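Local coordinates for protein peptidoglycan N-acetylglucosamine deacetylase (Agathobacter rectalis, PDB 5JMU) that is the catalytic domain of a probable peptidoglycan deacetylase of the NodB family, binding zinc and likely hydrolysing carbon-nitrogen bonds of N-acetylated sugars, at residues A[44-49]-A[198-203]; A[84-89]-A[115-120]. One frame throughout, in Å; residues are numbered along the deposited sequence.

Interaction 1 (A[44-49]-A[198-203])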
loop_
_atom_site.group_PDB
_atom_site.type_symbol
_atom_site.label_atom_id
_atom_site.label_comp_id
_atom_site.label_asym_id
_atom_site.label_seq_id
_atom_site.Cartn_x
_atom_site.Cartn_y
_atom_site.Cartn_z
ATOM N N TYR A 44 -1.105 -16.231 -11.413
ATOM C CA TYR A 44 0.228 -16.598 -10.925
ATOM C C TYR A 44 0.163 -17.043 -9.473
ATOM O O TYR A 44 1.194 -17.280 -8.862
ATOM C CB TYR A 44 1.209 -15.409 -11.092
ATOM C CG TYR A 44 1.480 -15.216 -12.570
ATOM C CD1 TYR A 44 2.469 -15.954 -13.215
ATOM C CD2 TYR A 44 0.664 -14.386 -13.342
ATOM C CE1 TYR A 44 2.676 -15.830 -14.573
ATOM C CE2 TYR A 44 0.861 -14.269 -14.728
ATOM C CZ TYR A 44 1.861 -14.975 -15.318
ATOM O OH TYR A 44 2.038 -14.874 -16.689
ATOM N N ASN A 45 -1.055 -17.122 -8.927
ATOM C CA ASN A 45 -1.252 -17.546 -7.532
ATOM C C ASN A 45 -0.413 -16.708 -6.547
ATOM O O ASN A 45 0.291 -17.231 -5.668
ATOM C CB ASN A 45 -0.929 -19.030 -7.412
ATOM C CG ASN A 45 -1.376 -19.635 -6.068
ATOM O OD1 ASN A 45 -2.386 -19.249 -5.511
ATOM N ND2 ASN A 45 -0.611 -20.569 -5.569
ATOM N N VAL A 46 -0.495 -15.390 -6.693
ATOM C CA VAL A 46 0.246 -14.438 -5.860
ATOM C C VAL A 46 -0.732 -13.589 -5.051
ATOM O O VAL A 46 -1.779 -13.187 -5.596
ATOM C CB VAL A 46 1.135 -13.509 -6.769
ATOM C CG1 VAL A 46 1.551 -12.192 -6.054
ATOM C CG2 VAL A 46 2.383 -14.334 -7.315
ATOM N N LYS A 47 -0.396 -13.321 -3.785
ATOM C CA LYS A 47 -1.198 -12.431 -2.959
ATOM C C LYS A 47 -0.467 -11.096 -2.851
ATOM O O LYS A 47 0.772 -11.037 -2.877
ATOM C CB LYS A 47 -1.464 -13.005 -1.570
ATOM C CG LYS A 47 -2.022 -14.450 -1.618
ATOM C CD LYS A 47 -3.269 -14.560 -2.557
ATOM C CE LYS A 47 -3.716 -15.998 -2.710
ATOM N NZ LYS A 47 -4.872 -16.134 -3.615
ATOM N N ALA A 48 -1.233 -10.014 -2.769
ATOM C CA ALA A 48 -0.659 -8.680 -2.685
ATOM C C ALA A 48 -1.360 -7.906 -1.594
ATOM O O ALA A 48 -2.198 -8.446 -0.858
ATOM C CB ALA A 48 -0.793 -7.945 -4.048
ATOM N N THR A 49 -1.039 -6.618 -1.505
ATOM C CA THR A 49 -1.600 -5.778 -0.470
ATOM C C THR A 49 -2.203 -4.562 -1.143
ATOM O O THR A 49 -1.533 -3.916 -1.937
ATOM C CB THR A 49 -0.509 -5.331 0.519
ATOM O OG1 THR A 49 0.145 -6.467 1.077
ATOM C CG2 THR A 49 -1.122 -4.508 1.643
ATOM N N GLN A 198 4.683 -9.291 -16.024
ATOM C CA GLN A 198 6.110 -9.452 -16.282
ATOM C C GLN A 198 6.934 -9.351 -15.006
ATOM O O GLN A 198 7.933 -10.064 -14.880
ATOM C CB GLN A 198 6.581 -8.416 -17.265
ATOM C CG GLN A 198 6.219 -8.725 -18.689
ATOM C CD GLN A 198 6.460 -7.482 -19.532
ATOM O OE1 GLN A 198 7.565 -7.265 -20.043
ATOM N NE2 GLN A 198 5.450 -6.634 -19.641
ATOM N N ILE A 199 6.513 -8.490 -14.063
ATOM C CA ILE A 199 7.212 -8.384 -12.787
ATOM C C ILE A 199 7.156 -9.727 -12.038
ATOM O O ILE A 199 8.177 -10.201 -11.523
ATOM C CB ILE A 199 6.602 -7.235 -11.931
ATOM C CG1 ILE A 199 7.003 -5.873 -12.537
ATOM C CG2 ILE A 199 7.069 -7.300 -10.470
ATOM C CD1 ILE A 199 6.081 -4.686 -12.034
ATOM N N ILE A 200 5.980 -10.342 -11.988
ATOM C CA ILE A 200 5.846 -11.649 -11.340
ATOM C C ILE A 200 6.650 -12.739 -12.088
ATOM O O ILE A 200 7.346 -13.559 -11.435
ATOM C CB ILE A 200 4.382 -12.058 -11.215
ATOM C CG1 ILE A 200 3.669 -11.137 -10.202
ATOM C CG2 ILE A 200 4.301 -13.529 -10.725
ATOM C CD1 ILE A 200 2.141 -11.284 -10.240
ATOM N N GLN A 201 6.557 -12.759 -13.410
ATOM C CA GLN A 201 7.324 -13.739 -14.168
ATOM C C GLN A 201 8.812 -13.623 -13.840
ATOM O O GLN A 201 9.481 -14.631 -13.583
ATOM C CB GLN A 201 7.123 -13.546 -15.674
ATOM C CG GLN A 201 5.714 -13.974 -16.113
ATOM C CD GLN A 201 5.404 -13.636 -17.567
ATOM O OE1 GLN A 201 5.854 -12.638 -18.101
ATOM N NE2 GLN A 201 4.606 -14.466 -18.190
ATOM N N TRP A 202 9.319 -12.398 -13.853
ATOM C CA TRP A 202 10.740 -12.211 -13.566
ATOM C C TRP A 202 11.079 -12.641 -12.130
ATOM O O TRP A 202 12.057 -13.368 -11.890
ATOM C CB TRP A 202 11.157 -10.750 -13.788
ATOM C CG TRP A 202 12.601 -10.560 -13.492
ATOM C CD1 TRP A 202 13.659 -10.718 -14.362
ATOM C CD2 TRP A 202 13.168 -10.211 -12.230
ATOM N NE1 TRP A 202 14.838 -10.492 -13.701
ATOM C CE2 TRP A 202 14.565 -10.155 -12.401
ATOM C CE3 TRP A 202 12.625 -9.905 -10.977
ATOM C CZ2 TRP A 202 15.430 -9.838 -11.340
ATOM C CZ3 TRP A 202 13.475 -9.589 -9.942
ATOM C CH2 TRP A 202 14.846 -9.544 -10.130
ATOM N N GLY A 203 10.279 -12.181 -11.179
ATOM C CA GLY A 203 10.585 -12.479 -9.793
ATOM C C GLY A 203 10.558 -13.979 -9.561
ATOM O O GLY A 203 11.492 -14.534 -8.961
#

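Interaction 2 (A[84-89]-A[115-120]). With MG (magnesium ion), chain D.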
loop_
_atom_site.group_PDB
_atom_site.type_symbol
_atom_site.label_atom_id
_atom_site.label_comp_id
_atom_site.label_asym_id
_atom_site.label_seq_id
_atom_site.Cartn_x
_atom_site.Cartn_y
_atom_site.Cartn_z
ATOM N N GLN A 84 -7.584 18.047 3.419
ATOM C CA GLN A 84 -8.636 17.739 4.373
ATOM C C GLN A 84 -8.046 16.888 5.486
ATOM O O GLN A 84 -8.123 17.241 6.664
ATOM C CB GLN A 84 -9.800 17.006 3.707
ATOM C CG GLN A 84 -10.472 17.807 2.593
ATOM C CD GLN A 84 -11.826 17.255 2.172
ATOM O OE1 GLN A 84 -12.250 16.179 2.594
ATOM N NE2 GLN A 84 -12.524 18.015 1.340
ATOM N N ILE A 85 -7.417 15.786 5.109
ATOM C CA ILE A 85 -6.987 14.850 6.134
ATOM C C ILE A 85 -5.796 15.327 6.960
ATOM O O ILE A 85 -5.552 14.786 8.059
ATOM C CB ILE A 85 -6.662 13.451 5.511
ATOM C CG1 ILE A 85 -5.348 13.529 4.688
ATOM C CG2 ILE A 85 -7.864 12.999 4.661
ATOM C CD1 ILE A 85 -4.883 12.181 4.057
ATOM N N TYR A 86 -5.017 16.282 6.447
ATOM C CA TYR A 86 -3.833 16.667 7.201
ATOM C C TYR A 86 -3.996 18.035 7.893
ATOM O O TYR A 86 -3.005 18.655 8.315
ATOM C CB TYR A 86 -2.585 16.657 6.300
ATOM C CG TYR A 86 -2.081 15.253 5.960
ATOM C CD1 TYR A 86 -2.024 14.248 6.928
ATOM C CD2 TYR A 86 -1.612 14.951 4.652
ATOM C CE1 TYR A 86 -1.554 12.981 6.616
ATOM C CE2 TYR A 86 -1.122 13.700 4.343
ATOM C CZ TYR A 86 -1.068 12.737 5.344
ATOM O OH TYR A 86 -0.585 11.470 5.121
ATOM N N THR A 87 -5.234 18.497 8.044
ATOM C CA THR A 87 -5.433 19.771 8.742
ATOM C C THR A 87 -5.384 19.579 10.285
ATOM O O THR A 87 -5.122 20.529 11.019
ATOM C CB THR A 87 -6.752 20.411 8.364
ATOM O OG1 THR A 87 -7.816 19.479 8.580
ATOM C CG2 THR A 87 -6.729 20.815 6.901
ATOM N N SER A 88 -5.662 18.374 10.793
ATOM C CA SER A 88 -5.598 18.148 12.236
ATOM C C SER A 88 -5.530 16.638 12.457
ATOM O O SER A 88 -5.933 15.884 11.581
ATOM C CB SER A 88 -6.810 18.731 12.965
ATOM O OG SER A 88 -7.982 18.041 12.602
ATOM N N GLU A 89 -5.040 16.204 13.622
ATOM C CA GLU A 89 -5.119 14.786 13.985
ATOM C C GLU A 89 -6.570 14.277 13.912
ATOM O O GLU A 89 -6.814 13.162 13.459
ATOM C CB GLU A 89 -4.593 14.592 15.423
ATOM C CG GLU A 89 -3.091 14.822 15.547
ATOM C CD GLU A 89 -2.641 15.111 16.993
ATOM O OE1 GLU A 89 -3.132 14.452 18.031
ATOM O OE2 GLU A 89 -1.738 15.990 17.019
ATOM N N ARG A 115 -1.330 2.935 5.040
ATOM C CA ARG A 115 -0.238 3.658 4.393
ATOM C C ARG A 115 -0.663 5.110 4.343
ATOM O O ARG A 115 -1.681 5.438 3.729
ATOM C CB ARG A 115 0.048 3.135 2.994
ATOM C CG ARG A 115 1.117 4.041 2.259
ATOM C CD ARG A 115 1.534 3.362 0.962
ATOM N NE ARG A 115 2.395 2.212 1.214
ATOM C CZ ARG A 115 2.540 1.202 0.334
ATOM N NH1 ARG A 115 1.840 1.208 -0.809
ATOM N NH2 ARG A 115 3.395 0.189 0.578
ATOM N N PHE A 116 0.127 5.982 4.951
ATOM C CA PHE A 116 -0.183 7.397 4.919
ATOM C C PHE A 116 -0.143 7.926 3.496
ATOM O O PHE A 116 0.798 7.605 2.758
ATOM C CB PHE A 116 0.850 8.184 5.726
ATOM C CG PHE A 116 0.786 7.971 7.193
ATOM C CD1 PHE A 116 -0.181 8.604 7.995
ATOM C CD2 PHE A 116 1.707 7.118 7.816
ATOM C CE1 PHE A 116 -0.206 8.442 9.392
ATOM C CE2 PHE A 116 1.671 6.927 9.240
ATOM C CZ PHE A 116 0.711 7.580 10.029
ATOM N N PRO A 117 -1.127 8.762 3.105
ATOM C CA PRO A 117 -1.016 9.418 1.804
ATOM C C PRO A 117 0.248 10.278 1.745
ATOM O O PRO A 117 0.543 11.061 2.648
ATOM C CB PRO A 117 -2.325 10.237 1.726
ATOM C CG PRO A 117 -3.324 9.342 2.505
ATOM C CD PRO A 117 -2.495 8.901 3.699
ATOM N N GLY A 118 1.029 10.064 0.688
ATOM C CA GLY A 118 2.313 10.721 0.503
ATOM C C GLY A 118 3.454 9.990 1.214
ATOM O O GLY A 118 4.616 10.412 1.122
ATOM N N GLY A 119 3.136 8.903 1.922
ATOM C CA GLY A 119 4.112 8.205 2.765
ATOM C C GLY A 119 4.221 8.854 4.143
ATOM O O GLY A 119 3.837 10.011 4.304
ATOM N N SER A 120 4.756 8.160 5.152
ATOM C CA SER A 120 4.929 8.816 6.459
ATOM C C SER A 120 5.950 9.953 6.372
ATOM O O SER A 120 6.007 10.816 7.268
ATOM C CB SER A 120 5.375 7.788 7.525
ATOM O OG SER A 120 6.711 7.339 7.310
HETATM MG MG MG D . -2.243 14.305 20.084
HETATM O O HOH W 1 -1.244 16.084 19.545
HETATM O O HOH W 2 -0.644 13.246 19.232
HETATM O O HOH W 3 -3.187 12.476 20.355
#

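Interaction 1 (A[44-49]-A[198-203])
Tyr44 OH lies 3.0 Å from Gln201 NE2, and it is hydrogen-bonded to the carboxylate of Glu197, one turn back on the same helix. The phenol therefore ends near two polar side chains of helix 196-205. The Gln201 chain is extended beyond CG and brings its amide to the hydroxyl. The amide plane stands almost at right angles to the Tyr44 ring, at 86°. Gln201 CG comes to 3.9 Å from Tyr44 CE1.

Further in, the contact is apolar. Ile200 CG2 meets Tyr44 CB at 3.6 Å and also approaches the near end of the ring. This methyl is anti to the backbone N of Ile200, because CG1 lies anti to the carbonyl carbon (chi1 -68°). Val46 CG2 reaches the same Ile200 methyl tip to tip, at 4.0 Å. Ile200 CG2 is thus shared by two residues of the loop. Leu41 of helix 34-43 and Leu24 of strand 21-27 also touch Ile200.

Asn45, with positive phi, closes helix 34-43 in a Schellman motif, and the chain then runs on to strand 49-53. The contact joins this helix exit to helix 196-205, away from the metal sites. A phenylalanine in place of Tyr44 would probably leave the Glu197 carboxylate without its hydroxyl mate. The chemistry is mixed: an aliphatic base gives the close packing, and the phenol carries the contact out to polar groups at its more exposed end.

Interaction 2 (A[84-89]-A[115-120])
Tyr86 OH donates a hydrogen bond of 2.7 Å to Pro117 O. The bond lies in the carbonyl plane, on a lone pair, with a C=O...donor angle of 131°. The acceptor also sits at the edge of the phenol ring, near its plane. A type II turn from Phe116 to Gly119 presents this carbonyl. The turn is closed by Gly119 N to Phe116 O, 2.8 Å, and Gly118 follows with positive phi.

The packing is close around this bond. Tyr86 OH stands 3.5 Å from Pro117 CD and is also near Phe116 CB. Ile85 CD1 touches Pro117 CG at 3.6 Å. Ile85 CG1 takes the crowded position between backbone N and carbonyl carbon (chi1 72°), and it lies 3.8 Å above the Tyr86 ring, over its centre. One aliphatic side chain thus serves both ring and proline, and all four touching residues are buried.

The other end of 84-89 is looser and wetter. Glu89 does not touch 115-120. Its OE1 binds a magnesium ion at 2.2 Å, with three waters on the metal. One of these waters donates to Glu89 OE2 at 2.6 Å.

The Arg-Phe-Pro sequence is consistent with the third conserved motif of the family 4 carbohydrate esterases, which in relatives lines one side of the active-site groove. The Pro117 side chain lies about 4 Å from those of the zinc ligands His76 and His80, and Arg115 O is hydrogen-bonded to His76 ND1. The contact sits between strand 72-77, where His76 and Ser77 touch Pro117, and helix 132-142, where Met133 packs on Tyr86 and Phe116.

The two interactions lie on opposite sides of the chain's centre, about 29 Å apart between their centres. Interaction 2 is nested in the loop that interaction 1 closes. Their segments share no helix or strand. Interaction 1 is partly buried and joins the exit of helix 34-43 to helix 196-205. Interaction 2, at nearly the same distance from the chain's centre, is buried where the segments meet and joins the end of helix 82-85 to the loop after strand 113-114, beside the zinc site. Each uses a tyrosine hydroxyl. In interaction 1 it meets polar side chains near the surface; in interaction 2 it holds a backbone carbonyl.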